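Local coordinates for polycomb protein Pcl (Drosophila melanogaster, PDB 5OQD) that is a Polycomb group protein that binds chromatin and DNA and helps establish early repression of homeotic genes as part of the histone-methylating Esc/E(z) complex, at residues 49-54 with 181-186; 82-87 with 192-197; 94-99 with 145-150; 121-126 with 141-146; 158-161 with 167-170. All coordinates share one frame; numbering follows the deposited sequence.

Contact 1 (49-54 with 181-186). With ZN (zinc ion), chain K.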
# COMPACT_ATOMS: atom_id res chain seq x y z
N ARG B 49 -13.54 7.41 11.04
CA ARG B 49 -13.72 6.74 9.75
C ARG B 49 -14.02 7.71 8.61
O ARG B 49 -14.56 7.30 7.58
CB ARG B 49 -14.82 5.69 9.85
CG ARG B 49 -14.65 4.72 11.02
CD ARG B 49 -15.75 3.68 11.04
NE ARG B 49 -15.68 2.85 12.24
CZ ARG B 49 -16.58 1.92 12.55
NH1 ARG B 49 -17.61 1.70 11.75
NH2 ARG B 49 -16.44 1.22 13.67
N ASN B 50 -13.68 8.98 8.79
CA ASN B 50 -13.79 9.95 7.71
C ASN B 50 -12.53 9.96 6.86
O ASN B 50 -11.46 9.55 7.32
CB ASN B 50 -14.05 11.36 8.27
CG ASN B 50 -15.47 11.52 8.79
OD1 ASN B 50 -16.43 11.04 8.18
ND2 ASN B 50 -15.61 12.20 9.92
N TRP B 51 -12.65 10.41 5.62
CA TRP B 51 -11.51 10.46 4.71
C TRP B 51 -10.92 11.86 4.65
O TRP B 51 -11.64 12.86 4.73
CB TRP B 51 -11.92 9.98 3.31
CG TRP B 51 -12.44 8.58 3.29
CD1 TRP B 51 -13.72 8.17 3.50
CD2 TRP B 51 -11.67 7.39 3.05
NE1 TRP B 51 -13.81 6.80 3.41
CE2 TRP B 51 -12.57 6.30 3.13
CE3 TRP B 51 -10.32 7.13 2.78
CZ2 TRP B 51 -12.15 4.98 2.94
CZ3 TRP B 51 -9.92 5.83 2.59
CH2 TRP B 51 -10.83 4.76 2.68
N PHE B 52 -9.60 11.94 4.51
CA PHE B 52 -8.89 13.21 4.53
C PHE B 52 -7.88 13.31 3.40
O PHE B 52 -7.21 12.34 3.07
CB PHE B 52 -8.16 13.40 5.87
CG PHE B 52 -9.07 13.45 7.06
CD1 PHE B 52 -9.58 12.28 7.62
CD2 PHE B 52 -9.41 14.66 7.64
CE1 PHE B 52 -10.41 12.33 8.72
CE2 PHE B 52 -10.24 14.71 8.74
CZ PHE B 52 -10.74 13.54 9.29
N HIS B 53 -7.76 14.50 2.80
CA HIS B 53 -6.65 14.77 1.90
C HIS B 53 -5.39 14.90 2.74
O HIS B 53 -5.43 15.45 3.84
CB HIS B 53 -6.88 16.05 1.09
CG HIS B 53 -8.09 16.01 0.21
ND1 HIS B 53 -9.15 16.88 0.37
CD2 HIS B 53 -8.40 15.22 -0.84
CE1 HIS B 53 -10.07 16.62 -0.54
NE2 HIS B 53 -9.64 15.62 -1.29
N THR B 54 -4.27 14.39 2.24
CA THR B 54 -3.03 14.47 2.99
C THR B 54 -2.65 15.92 3.19
O THR B 54 -2.18 16.31 4.25
CB THR B 54 -1.87 13.74 2.29
OG1 THR B 54 -2.01 13.86 0.88
CG2 THR B 54 -1.87 12.30 2.67
N ILE B 181 -5.17 -3.58 1.80
CA ILE B 181 -4.70 -3.02 3.06
C ILE B 181 -5.69 -3.30 4.18
O ILE B 181 -6.88 -3.06 4.03
CB ILE B 181 -4.46 -1.50 2.94
CG1 ILE B 181 -3.47 -1.21 1.81
CG2 ILE B 181 -3.96 -0.92 4.25
CD1 ILE B 181 -3.10 0.24 1.67
N PRO B 182 -5.20 -3.83 5.31
CA PRO B 182 -6.07 -4.15 6.44
C PRO B 182 -6.72 -2.91 7.04
O PRO B 182 -6.05 -1.91 7.28
CB PRO B 182 -5.12 -4.81 7.45
CG PRO B 182 -3.77 -4.30 7.08
CD PRO B 182 -3.79 -4.17 5.59
N LYS B 183 -8.03 -2.98 7.27
CA LYS B 183 -8.77 -1.87 7.86
C LYS B 183 -8.55 -1.81 9.37
O LYS B 183 -8.64 -2.81 10.06
CB LYS B 183 -10.26 -2.00 7.56
CG LYS B 183 -10.66 -1.51 6.19
CD LYS B 183 -10.73 0.00 6.13
CE LYS B 183 -11.47 0.46 4.89
NZ LYS B 183 -11.24 1.90 4.58
N VAL B 184 -8.26 -0.61 9.86
CA VAL B 184 -8.06 -0.39 11.28
C VAL B 184 -9.13 0.54 11.83
O VAL B 184 -9.10 1.75 11.59
CB VAL B 184 -6.67 0.19 11.57
CG1 VAL B 184 -6.40 0.20 13.07
CG2 VAL B 184 -5.60 -0.62 10.86
N PHE B 185 -10.09 -0.02 12.56
CA PHE B 185 -11.14 0.76 13.20
C PHE B 185 -11.05 0.63 14.72
O PHE B 185 -11.23 -0.46 15.27
CB PHE B 185 -12.52 0.33 12.71
CG PHE B 185 -12.84 0.77 11.31
CD1 PHE B 185 -12.30 1.94 10.80
CD2 PHE B 185 -13.69 0.02 10.51
CE1 PHE B 185 -12.59 2.35 9.51
CE2 PHE B 185 -13.98 0.43 9.22
CZ PHE B 185 -13.43 1.59 8.72
N LEU B 186 -10.77 1.74 15.39
CA LEU B 186 -10.70 1.76 16.85
C LEU B 186 -11.99 2.30 17.46
O LEU B 186 -12.70 3.08 16.83
CB LEU B 186 -9.52 2.60 17.33
CG LEU B 186 -8.17 1.91 17.56
CD1 LEU B 186 -7.62 1.32 16.28
CD2 LEU B 186 -7.18 2.87 18.19
ZN ZN K . -9.48 17.83 2.16
O HOH W 1 -14.49 3.59 14.36
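A cation-pi stack of Arg49 on Phe185, at the protein surface, joins the second PHD finger to the loop that returns from the winged-helix domain. The guanidinium lies almost flat on the phenylalanine, its plane only 19° from that of the ring and its CZ 4.3 Å from the ring centroid. Nearer the backbone, Arg49 CD stands over the middle of the same face, 3.8 Å from the Phe185 centroid, in a CH-pi contact. An extended chain from CG to NE lets the arginine run across the ring. Beside the stack, a water that accepts from Arg49 NE lies 3.1 Å from Leu186 O and may link the two segments. Two residues along the finger's chain, Lys183 NZ approaches the Trp51 ring obliquely, 3.5 Å from CH2, while its hydrogen bond goes to Gln44. Without the aromatic ring, as with an alanine in place of Phe185, the Arg49 guanidinium would lose the surface it lies on and would probably be set free to turn. Two residues on from Trp51, His53 binds a zinc ion with Cys30, Cys32 and Cys56. Strand 42-44, antiparallel to strand 51-53, touches both Trp51 and Phe185, and Leu186 packs on helix 194-200.

Contact 2 (82-87 with 192-197)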
# COMPACT_ATOMS: atom_id res chain seq x y z
N ILE B 82 -4.28 16.24 18.53
CA ILE B 82 -2.96 15.79 18.10
C ILE B 82 -3.07 14.77 16.97
O ILE B 82 -3.52 13.64 17.19
CB ILE B 82 -2.16 15.18 19.26
CG1 ILE B 82 -2.06 16.18 20.42
CG2 ILE B 82 -0.77 14.75 18.80
CD1 ILE B 82 -1.37 15.62 21.65
N GLU B 83 -2.64 15.15 15.77
CA GLU B 83 -2.73 14.26 14.62
C GLU B 83 -1.81 13.05 14.80
O GLU B 83 -0.66 13.19 15.20
CB GLU B 83 -2.37 15.01 13.33
CG GLU B 83 -2.76 14.27 12.07
CD GLU B 83 -2.31 14.97 10.81
OE1 GLU B 83 -1.22 14.63 10.30
OE2 GLU B 83 -3.04 15.86 10.32
N PHE B 84 -2.35 11.87 14.51
CA PHE B 84 -1.61 10.63 14.70
C PHE B 84 -1.40 9.91 13.37
O PHE B 84 -2.35 9.42 12.76
CB PHE B 84 -2.35 9.71 15.68
CG PHE B 84 -1.64 8.42 15.95
CD1 PHE B 84 -0.69 8.33 16.96
CD2 PHE B 84 -1.93 7.28 15.22
CE1 PHE B 84 -0.04 7.14 17.22
CE2 PHE B 84 -1.28 6.08 15.47
CZ PHE B 84 -0.33 6.01 16.47
N VAL B 85 -0.14 9.84 12.93
CA VAL B 85 0.20 9.07 11.75
C VAL B 85 1.27 8.02 12.08
O VAL B 85 2.19 8.28 12.85
CB VAL B 85 0.70 9.97 10.60
CG1 VAL B 85 -0.43 10.84 10.08
CG2 VAL B 85 1.88 10.82 11.05
N ARG B 86 1.06 6.81 11.61
CA ARG B 86 2.09 5.80 11.70
C ARG B 86 2.20 5.02 10.41
O ARG B 86 1.21 4.56 9.87
CB ARG B 86 1.81 4.85 12.87
N ARG B 87 3.42 4.87 9.94
CA ARG B 87 3.70 4.07 8.75
C ARG B 87 3.72 2.58 9.07
O ARG B 87 4.37 2.15 10.03
CB ARG B 87 5.04 4.50 8.15
CG ARG B 87 5.56 3.58 7.05
CD ARG B 87 5.47 4.23 5.68
NE ARG B 87 4.29 3.80 4.94
CZ ARG B 87 4.16 3.91 3.62
NH1 ARG B 87 5.13 4.44 2.90
NH2 ARG B 87 3.05 3.49 3.03
N LEU B 192 -4.22 4.82 21.73
CA LEU B 192 -3.64 4.69 20.40
C LEU B 192 -2.22 4.14 20.44
O LEU B 192 -1.38 4.50 19.61
CB LEU B 192 -3.64 6.05 19.69
CG LEU B 192 -4.63 6.21 18.53
CD1 LEU B 192 -4.64 7.64 18.04
CD2 LEU B 192 -4.29 5.24 17.40
N SER B 193 -1.96 3.26 21.40
CA SER B 193 -0.63 2.69 21.56
C SER B 193 -0.27 1.78 20.38
O SER B 193 -1.14 1.13 19.80
CB SER B 193 -0.53 1.91 22.87
OG SER B 193 -1.31 0.73 22.82
N ASP B 194 1.02 1.75 20.04
CA ASP B 194 1.52 0.83 19.03
C ASP B 194 1.32 -0.60 19.50
O ASP B 194 1.14 -1.52 18.69
CB ASP B 194 2.99 1.10 18.73
CG ASP B 194 3.24 2.49 18.19
OD1 ASP B 194 2.36 3.36 18.36
OD2 ASP B 194 4.32 2.72 17.61
N GLU B 195 1.34 -0.79 20.81
CA GLU B 195 1.12 -2.09 21.43
C GLU B 195 -0.26 -2.63 21.09
O GLU B 195 -0.42 -3.81 20.77
CB GLU B 195 1.30 -2.00 22.94
N LEU B 196 -1.26 -1.76 21.17
CA LEU B 196 -2.64 -2.15 20.91
C LEU B 196 -2.87 -2.49 19.44
O LEU B 196 -3.55 -3.45 19.11
CB LEU B 196 -3.61 -1.05 21.35
CG LEU B 196 -5.10 -1.36 21.17
CD1 LEU B 196 -5.46 -2.64 21.90
CD2 LEU B 196 -5.95 -0.20 21.66
N LEU B 197 -2.28 -1.68 18.56
CA LEU B 197 -2.42 -1.88 17.12
C LEU B 197 -1.83 -3.21 16.68
O LEU B 197 -2.32 -3.84 15.74
CB LEU B 197 -1.76 -0.73 16.35
CG LEU B 197 -2.39 0.66 16.51
CD1 LEU B 197 -1.59 1.70 15.74
CD2 LEU B 197 -3.84 0.64 16.06
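With its CG trans to the backbone N (chi1 -179°), Phe84 extends its ring from strand 84-87 toward Leu192, whose own first torsion lies off the usual staggered values at -109° and sets both methyls against the aromatic ring. The two side chains run past each other in opposite directions. Leu192 CD2 sits over one face, displaced toward the rim, 4.0 Å from the Phe84 centroid and 26° off the ring normal, which makes this a CH-pi contact. The other methyl lies nearer the root of the ring: Leu192 CD1 is 3.7 Å from Phe84 CG. At the far end of the ring, Phe84 CZ comes within 3.6 Å of Leu192 O, and the carboxylate of Asp194 reaches the ring edge, OD1 being 4.2 Å from CZ of Phe84. Leu197 adds a looser apolar contact from the first turn of the helix. That turn is fixed by an N-cap, for Ser193 OG accepts from Leu196 N at 3.0 Å. The apolar contact thus joins strand 84-87 to the loop and first turn of the C-terminal helix 194-200. Strand 84-87 pairs antiparallel with strand 71-74, the last of the PHD finger, through backbone bonds of Phe84 with Cys74 and of Arg86 with Val72. Leu192 also touches Cys74, beside the zinc ligand Cys75 within the finger, so the residue leading into helix 194-200 packs on this two-stranded sheet.

Contact 3 (94-99 with 145-150)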
# COMPACT_ATOMS: atom_id res chain seq x y z
N ASP B 94 2.88 -6.71 -0.87
CA ASP B 94 2.48 -5.32 -0.91
C ASP B 94 3.34 -4.49 -1.88
O ASP B 94 2.83 -3.66 -2.60
CB ASP B 94 2.51 -4.71 0.49
CG ASP B 94 1.72 -5.54 1.49
OD1 ASP B 94 0.65 -6.04 1.13
OD2 ASP B 94 2.18 -5.68 2.63
N VAL B 95 4.64 -4.75 -1.88
CA VAL B 95 5.56 -4.11 -2.80
C VAL B 95 5.24 -4.48 -4.25
O VAL B 95 5.23 -3.62 -5.13
CB VAL B 95 7.02 -4.50 -2.49
CG1 VAL B 95 7.96 -3.98 -3.57
CG2 VAL B 95 7.42 -3.98 -1.12
N LEU B 96 4.97 -5.76 -4.47
CA LEU B 96 4.65 -6.26 -5.81
C LEU B 96 3.33 -5.70 -6.32
O LEU B 96 3.21 -5.34 -7.49
CB LEU B 96 4.61 -7.79 -5.81
CG LEU B 96 5.95 -8.50 -5.68
CD1 LEU B 96 5.76 -9.99 -5.46
CD2 LEU B 96 6.80 -8.25 -6.92
N HIS B 97 2.33 -5.64 -5.45
CA HIS B 97 1.03 -5.10 -5.83
C HIS B 97 1.14 -3.61 -6.14
O HIS B 97 0.54 -3.12 -7.09
CB HIS B 97 -0.01 -5.34 -4.72
CG HIS B 97 -1.43 -5.20 -5.19
ND1 HIS B 97 -2.42 -6.07 -4.80
CD2 HIS B 97 -2.01 -4.29 -6.00
CE1 HIS B 97 -3.56 -5.71 -5.37
NE2 HIS B 97 -3.34 -4.63 -6.09
N ILE B 98 1.91 -2.89 -5.32
CA ILE B 98 2.18 -1.48 -5.56
C ILE B 98 2.89 -1.29 -6.90
O ILE B 98 2.56 -0.39 -7.67
CB ILE B 98 3.04 -0.87 -4.43
CG1 ILE B 98 2.19 -0.65 -3.18
CG2 ILE B 98 3.67 0.45 -4.87
CD1 ILE B 98 2.98 -0.15 -1.98
N ALA B 99 3.87 -2.15 -7.17
CA ALA B 99 4.63 -2.09 -8.41
C ALA B 99 3.74 -2.28 -9.63
O ALA B 99 3.77 -1.49 -10.56
CB ALA B 99 5.74 -3.13 -8.40
N GLU B 145 14.31 -14.93 -6.18
CA GLU B 145 13.62 -16.16 -5.83
C GLU B 145 12.49 -15.90 -4.84
O GLU B 145 11.43 -16.53 -4.92
CB GLU B 145 14.60 -17.18 -5.24
CG GLU B 145 15.74 -17.57 -6.18
CD GLU B 145 15.25 -18.22 -7.46
OE1 GLU B 145 14.17 -18.86 -7.44
OE2 GLU B 145 15.94 -18.11 -8.49
N ARG B 146 12.72 -14.98 -3.92
CA ARG B 146 11.71 -14.60 -2.94
C ARG B 146 10.51 -13.95 -3.63
O ARG B 146 9.37 -14.19 -3.26
CB ARG B 146 12.30 -13.66 -1.89
CG ARG B 146 11.28 -13.09 -0.91
CD ARG B 146 10.50 -14.20 -0.21
NE ARG B 146 11.31 -14.93 0.76
CZ ARG B 146 10.91 -16.03 1.38
NH1 ARG B 146 9.71 -16.53 1.14
NH2 ARG B 146 11.72 -16.63 2.25
N LEU B 147 10.79 -13.13 -4.65
CA LEU B 147 9.73 -12.47 -5.40
C LEU B 147 8.97 -13.45 -6.29
O LEU B 147 7.75 -13.34 -6.44
CB LEU B 147 10.30 -11.33 -6.25
CG LEU B 147 10.77 -10.09 -5.50
CD1 LEU B 147 11.25 -9.02 -6.47
CD2 LEU B 147 9.67 -9.55 -4.60
N LYS B 148 9.69 -14.39 -6.88
CA LYS B 148 9.08 -15.42 -7.71
C LYS B 148 8.10 -16.26 -6.91
O LYS B 148 6.99 -16.55 -7.37
CB LYS B 148 10.15 -16.33 -8.33
CG LYS B 148 10.84 -15.76 -9.56
CD LYS B 148 11.86 -16.75 -10.11
CE LYS B 148 12.45 -16.27 -11.42
NZ LYS B 148 13.54 -17.17 -11.90
N GLN B 149 8.51 -16.64 -5.70
CA GLN B 149 7.68 -17.48 -4.84
C GLN B 149 6.47 -16.72 -4.31
O GLN B 149 5.38 -17.29 -4.22
CB GLN B 149 8.51 -18.02 -3.68
CG GLN B 149 7.77 -19.03 -2.83
CD GLN B 149 7.21 -20.18 -3.65
OE1 GLN B 149 7.85 -20.66 -4.59
NE2 GLN B 149 6.00 -20.62 -3.31
N THR B 150 6.66 -15.45 -3.98
CA THR B 150 5.58 -14.61 -3.48
C THR B 150 4.45 -14.51 -4.50
O THR B 150 3.27 -14.61 -4.16
CB THR B 150 6.08 -13.19 -3.12
OG1 THR B 150 7.15 -13.29 -2.18
CG2 THR B 150 4.96 -12.36 -2.53
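Thr150, whose methyl meets Leu96 across the winged-helix core, grips the carbonyl of Arg146 twice: its OG1 donates to Arg146 O at 2.6 Å, and its backbone N donates to the same oxygen at 3.1 Å. The two donors come from opposite faces of the carbonyl plane, with OG1 tilted 29° out of it. The hydroxyl is therefore satisfied within helix 140-153, while the methyl is left to the apolar core. There CG2 of Thr150 lies trans to the backbone N, which aims the methyl at helix 92-104, 3.9 Å from Leu96 CD1. Leu147, three residues before Thr150 and close to one turn away on the same helix, sets its CD2 against the fork of Leu96. Replacing Leu96 with an alanine would take away both branches and is likely to open a gap between the helices, leaving Leu147 and the Thr150 methyl without their partner. Ile122 of helix 114-125 packs on both leucines and completes the three-helix core, and Trp92 covers Leu147 and Thr150. At the fork, a single methyl touches three carbons: Leu147 CD2 lies 3.9 Å from Leu96 CD2 and 4.0 Å from both CG and CD1 of Leu96.

Contact 4 (121-126 with 141-146)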
# COMPACT_ATOMS: atom_id res chain seq x y z
N PHE B 121 11.89 -1.56 -11.04
CA PHE B 121 11.08 -0.62 -10.29
C PHE B 121 11.20 -0.81 -8.79
O PHE B 121 11.33 0.14 -8.04
CB PHE B 121 9.62 -0.76 -10.73
CG PHE B 121 8.66 -0.00 -9.88
CD1 PHE B 121 8.01 1.11 -10.38
CD2 PHE B 121 8.37 -0.41 -8.60
CE1 PHE B 121 7.12 1.81 -9.60
CE2 PHE B 121 7.48 0.28 -7.81
CZ PHE B 121 6.85 1.40 -8.32
N ILE B 122 11.18 -2.06 -8.35
CA ILE B 122 11.33 -2.37 -6.94
C ILE B 122 12.71 -1.94 -6.48
O ILE B 122 12.89 -1.43 -5.38
CB ILE B 122 11.15 -3.87 -6.66
CG1 ILE B 122 9.72 -4.29 -6.97
CG2 ILE B 122 11.49 -4.20 -5.22
CD1 ILE B 122 9.42 -5.73 -6.62
N LEU B 123 13.70 -2.17 -7.33
CA LEU B 123 15.06 -1.79 -7.03
C LEU B 123 15.15 -0.28 -6.86
O LEU B 123 15.84 0.22 -5.98
CB LEU B 123 16.01 -2.28 -8.11
CG LEU B 123 16.22 -3.79 -8.12
CD1 LEU B 123 16.92 -4.24 -9.39
CD2 LEU B 123 17.01 -4.23 -6.90
N GLU B 124 14.43 0.45 -7.71
CA GLU B 124 14.41 1.90 -7.61
C GLU B 124 13.82 2.35 -6.28
O GLU B 124 14.34 3.25 -5.64
CB GLU B 124 13.60 2.50 -8.74
CG GLU B 124 14.23 2.36 -10.11
CD GLU B 124 13.32 2.82 -11.23
OE1 GLU B 124 12.32 3.51 -10.93
OE2 GLU B 124 13.59 2.49 -12.40
N GLN B 125 12.74 1.70 -5.87
CA GLN B 125 12.00 2.15 -4.70
C GLN B 125 12.32 1.41 -3.41
O GLN B 125 11.69 1.66 -2.39
CB GLN B 125 10.50 2.09 -4.97
CG GLN B 125 10.04 3.08 -6.03
CD GLN B 125 10.35 4.51 -5.65
OE1 GLN B 125 10.20 4.90 -4.49
NE2 GLN B 125 10.77 5.30 -6.62
N ARG B 126 13.29 0.52 -3.45
CA ARG B 126 13.55 -0.32 -2.30
C ARG B 126 13.91 0.55 -1.11
O ARG B 126 13.49 0.28 0.01
CB ARG B 126 14.67 -1.30 -2.62
CG ARG B 126 15.31 -1.94 -1.40
CD ARG B 126 15.31 -3.45 -1.54
NE ARG B 126 16.27 -3.90 -2.53
CZ ARG B 126 17.27 -4.74 -2.27
NH1 ARG B 126 17.42 -5.21 -1.05
NH2 ARG B 126 18.10 -5.10 -3.23
N THR B 141 19.93 -12.05 -5.96
CA THR B 141 19.56 -13.40 -6.36
C THR B 141 18.55 -13.99 -5.38
O THR B 141 17.57 -14.61 -5.79
CB THR B 141 20.78 -14.34 -6.45
OG1 THR B 141 21.56 -14.22 -5.25
CG2 THR B 141 21.65 -13.98 -7.65
N ALA B 142 18.79 -13.78 -4.09
CA ALA B 142 17.88 -14.24 -3.05
C ALA B 142 16.57 -13.47 -3.12
O ALA B 142 15.50 -13.98 -2.77
CB ALA B 142 18.52 -14.10 -1.68
N LEU B 143 16.66 -12.23 -3.57
CA LEU B 143 15.50 -11.36 -3.73
C LEU B 143 14.62 -11.82 -4.89
O LEU B 143 13.40 -11.80 -4.80
CB LEU B 143 15.93 -9.91 -3.94
CG LEU B 143 14.82 -8.89 -4.22
CD1 LEU B 143 13.74 -8.94 -3.15
CD2 LEU B 143 15.41 -7.50 -4.33
N MET B 144 15.27 -12.24 -5.97
CA MET B 144 14.56 -12.72 -7.16
C MET B 144 13.71 -13.95 -6.84
O MET B 144 12.53 -14.01 -7.20
CB MET B 144 15.54 -13.05 -8.28
CG MET B 144 15.81 -11.89 -9.23
SD MET B 144 14.33 -11.42 -10.13
CE MET B 144 13.85 -13.00 -10.83
N GLU B 145 14.31 -14.93 -6.18
CA GLU B 145 13.62 -16.16 -5.83
C GLU B 145 12.49 -15.90 -4.84
O GLU B 145 11.43 -16.53 -4.92
CB GLU B 145 14.60 -17.18 -5.24
CG GLU B 145 15.74 -17.57 -6.18
CD GLU B 145 15.25 -18.22 -7.46
OE1 GLU B 145 14.17 -18.86 -7.44
OE2 GLU B 145 15.94 -18.11 -8.49
N ARG B 146 12.72 -14.98 -3.92
CA ARG B 146 11.71 -14.60 -2.94
C ARG B 146 10.51 -13.95 -3.63
O ARG B 146 9.37 -14.19 -3.26
CB ARG B 146 12.30 -13.66 -1.89
CG ARG B 146 11.28 -13.09 -0.91
CD ARG B 146 10.50 -14.20 -0.21
NE ARG B 146 11.31 -14.93 0.76
CZ ARG B 146 10.91 -16.03 1.38
NH1 ARG B 146 9.71 -16.53 1.14
NH2 ARG B 146 11.72 -16.63 2.25
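Arg126 and Leu143 approach each other from opposite directions, and the flat guanidinium of the arginine is met over one face by a leucine methyl. Leu143 CD2 lies 3.7 Å above the guanidinium plane, shifted toward its rim, and is 3.8 Å from Arg126 NH2 and 3.9 Å from Arg126 CZ. The leucine gets there with CG trans to its backbone N (chi1 176°), which carries the branch out from helix 140-153. Arg126 offers its face through a chain bent at both chi2 and chi3. This is a van der Waals contact on the flat of a charged group, leaving the N-H groups around the rim to point elsewhere. Arg126 NH1 donates to the backbone oxygen of Leu138, in the segment leading into helix 140-153, which helps hold the guanidinium in this orientation. Leu123 contributes more loosely, its CD2 being 4.5 Å from CD2 of Leu143. Leu143 also touches Trp92 of helix 92-104 and Trp119 of helix 114-125, so it belongs to the hydrophobic core as well. Helices 114-125 and 140-153, with the short helix 133-136 between them, probably correspond to the helix-turn-helix part of a winged-helix domain.

Contact 5 (158-161 with 167-170)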
# COMPACT_ATOMS: atom_id res chain seq x y z
N PHE B 158 -2.20 -12.33 -8.45
CA PHE B 158 -1.29 -12.18 -9.58
C PHE B 158 -1.42 -13.29 -10.62
O PHE B 158 -1.35 -14.48 -10.28
CB PHE B 158 0.16 -12.12 -9.09
CG PHE B 158 0.38 -11.12 -7.99
CD1 PHE B 158 0.14 -9.77 -8.20
CD2 PHE B 158 0.86 -11.52 -6.76
CE1 PHE B 158 0.35 -8.85 -7.19
CE2 PHE B 158 1.08 -10.61 -5.74
CZ PHE B 158 0.82 -9.27 -5.96
N VAL B 159 -1.60 -12.91 -11.88
CA VAL B 159 -1.56 -13.87 -12.98
C VAL B 159 -0.13 -14.01 -13.48
O VAL B 159 0.59 -13.02 -13.60
CB VAL B 159 -2.45 -13.46 -14.16
CG1 VAL B 159 -2.27 -14.43 -15.33
CG2 VAL B 159 -3.89 -13.39 -13.75
N CYS B 160 0.27 -15.24 -13.78
CA CYS B 160 1.57 -15.48 -14.38
C CYS B 160 1.41 -15.69 -15.88
O CYS B 160 0.53 -16.42 -16.32
CB CYS B 160 2.25 -16.70 -13.74
SG CYS B 160 3.88 -17.07 -14.40
N GLY B 161 2.26 -15.03 -16.66
CA GLY B 161 2.20 -15.14 -18.11
C GLY B 161 3.46 -15.75 -18.69
O GLY B 161 4.57 -15.46 -18.24
N ALA B 167 10.34 -19.69 -20.73
CA ALA B 167 9.94 -19.85 -19.35
C ALA B 167 9.12 -18.63 -18.95
O ALA B 167 9.38 -17.53 -19.45
CB ALA B 167 11.16 -19.99 -18.45
N PRO B 168 8.08 -18.86 -18.03
CA PRO B 168 7.25 -17.67 -17.80
C PRO B 168 7.97 -16.57 -17.04
O PRO B 168 8.56 -16.83 -16.00
CB PRO B 168 6.09 -18.20 -16.96
CG PRO B 168 6.73 -19.23 -16.12
CD PRO B 168 7.52 -19.98 -17.13
N ALA B 169 7.91 -15.35 -17.56
CA ALA B 169 8.51 -14.20 -16.90
C ALA B 169 7.54 -13.04 -16.75
O ALA B 169 7.95 -11.94 -16.41
CB ALA B 169 9.76 -13.77 -17.64
N PHE B 170 6.26 -13.27 -17.01
CA PHE B 170 5.29 -12.19 -17.06
C PHE B 170 4.25 -12.25 -15.95
O PHE B 170 3.71 -13.30 -15.66
CB PHE B 170 4.59 -12.16 -18.42
CG PHE B 170 5.45 -11.63 -19.52
CD1 PHE B 170 5.66 -10.27 -19.66
CD2 PHE B 170 6.06 -12.48 -20.42
CE1 PHE B 170 6.45 -9.78 -20.68
CE2 PHE B 170 6.85 -12.00 -21.44
CZ PHE B 170 7.04 -10.64 -21.57
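Backbone pairing comes first among the interactions here: Gly161 and Phe170 form an antiparallel, hydrogen-bonded pair that begins a beta hairpin. Phe170 N donates to Gly161 O at 3.0 Å, and in return Gly161 N donates to Phe170 O along a nearly straight line (164°), although the modelled separation is very short and its exact value doubtful. Phe170 O also receives a CA-H...O contact from Cys160 CA at 3.3 Å, so the carbonyl is approached by two consecutive residues of the strand. Apolar contact is limited to the outer end of the hairpin, where Cys160 SG, trans to its backbone N, touches Pro168 CB at 3.6 Å. The proline carbon also lies against a carbonyl oxygen, 3.4 Å from Gly161 O. The aromatic ring of Phe170 takes a lesser part: Gly161 O lies at its edge, in the ring plane, 4.0 Å from CD2. Gly161 has no side chain to contend with Phe170 CB on the face they share. The turn between the segments probably corresponds to the first wing, an element that commonly meets DNA in winged-helix domains. Further in, Val159 pairs with Ala172, so strand 158-161 forms one outer edge of a three-stranded sheet, with strand 170-173 in the middle and strand 112-113 beyond it. Phe158 anchors the inner end of its strand on helix 92-104.

From the N terminus, the chain opens contact 1 in the PHD finger and contact 2 on strand 84-87, then enters the winged-helix domain. Contact 3 ties helix 92-104 to helix 140-153; contact 4, opening later at 121-126, closes on the same helix a little earlier and lies within its span. The two meet through Ile122. Contact 5 follows in series, closing the wing hairpin, and touches contact 3 where Phe158 packs on Leu96. Only afterwards does the chain return to the finger, closing contact 1 and then contact 2. These two long loops cross, enclose all three winged-helix contacts, and touch through Leu186, fastening the C-terminal segment to the zinc-binding module.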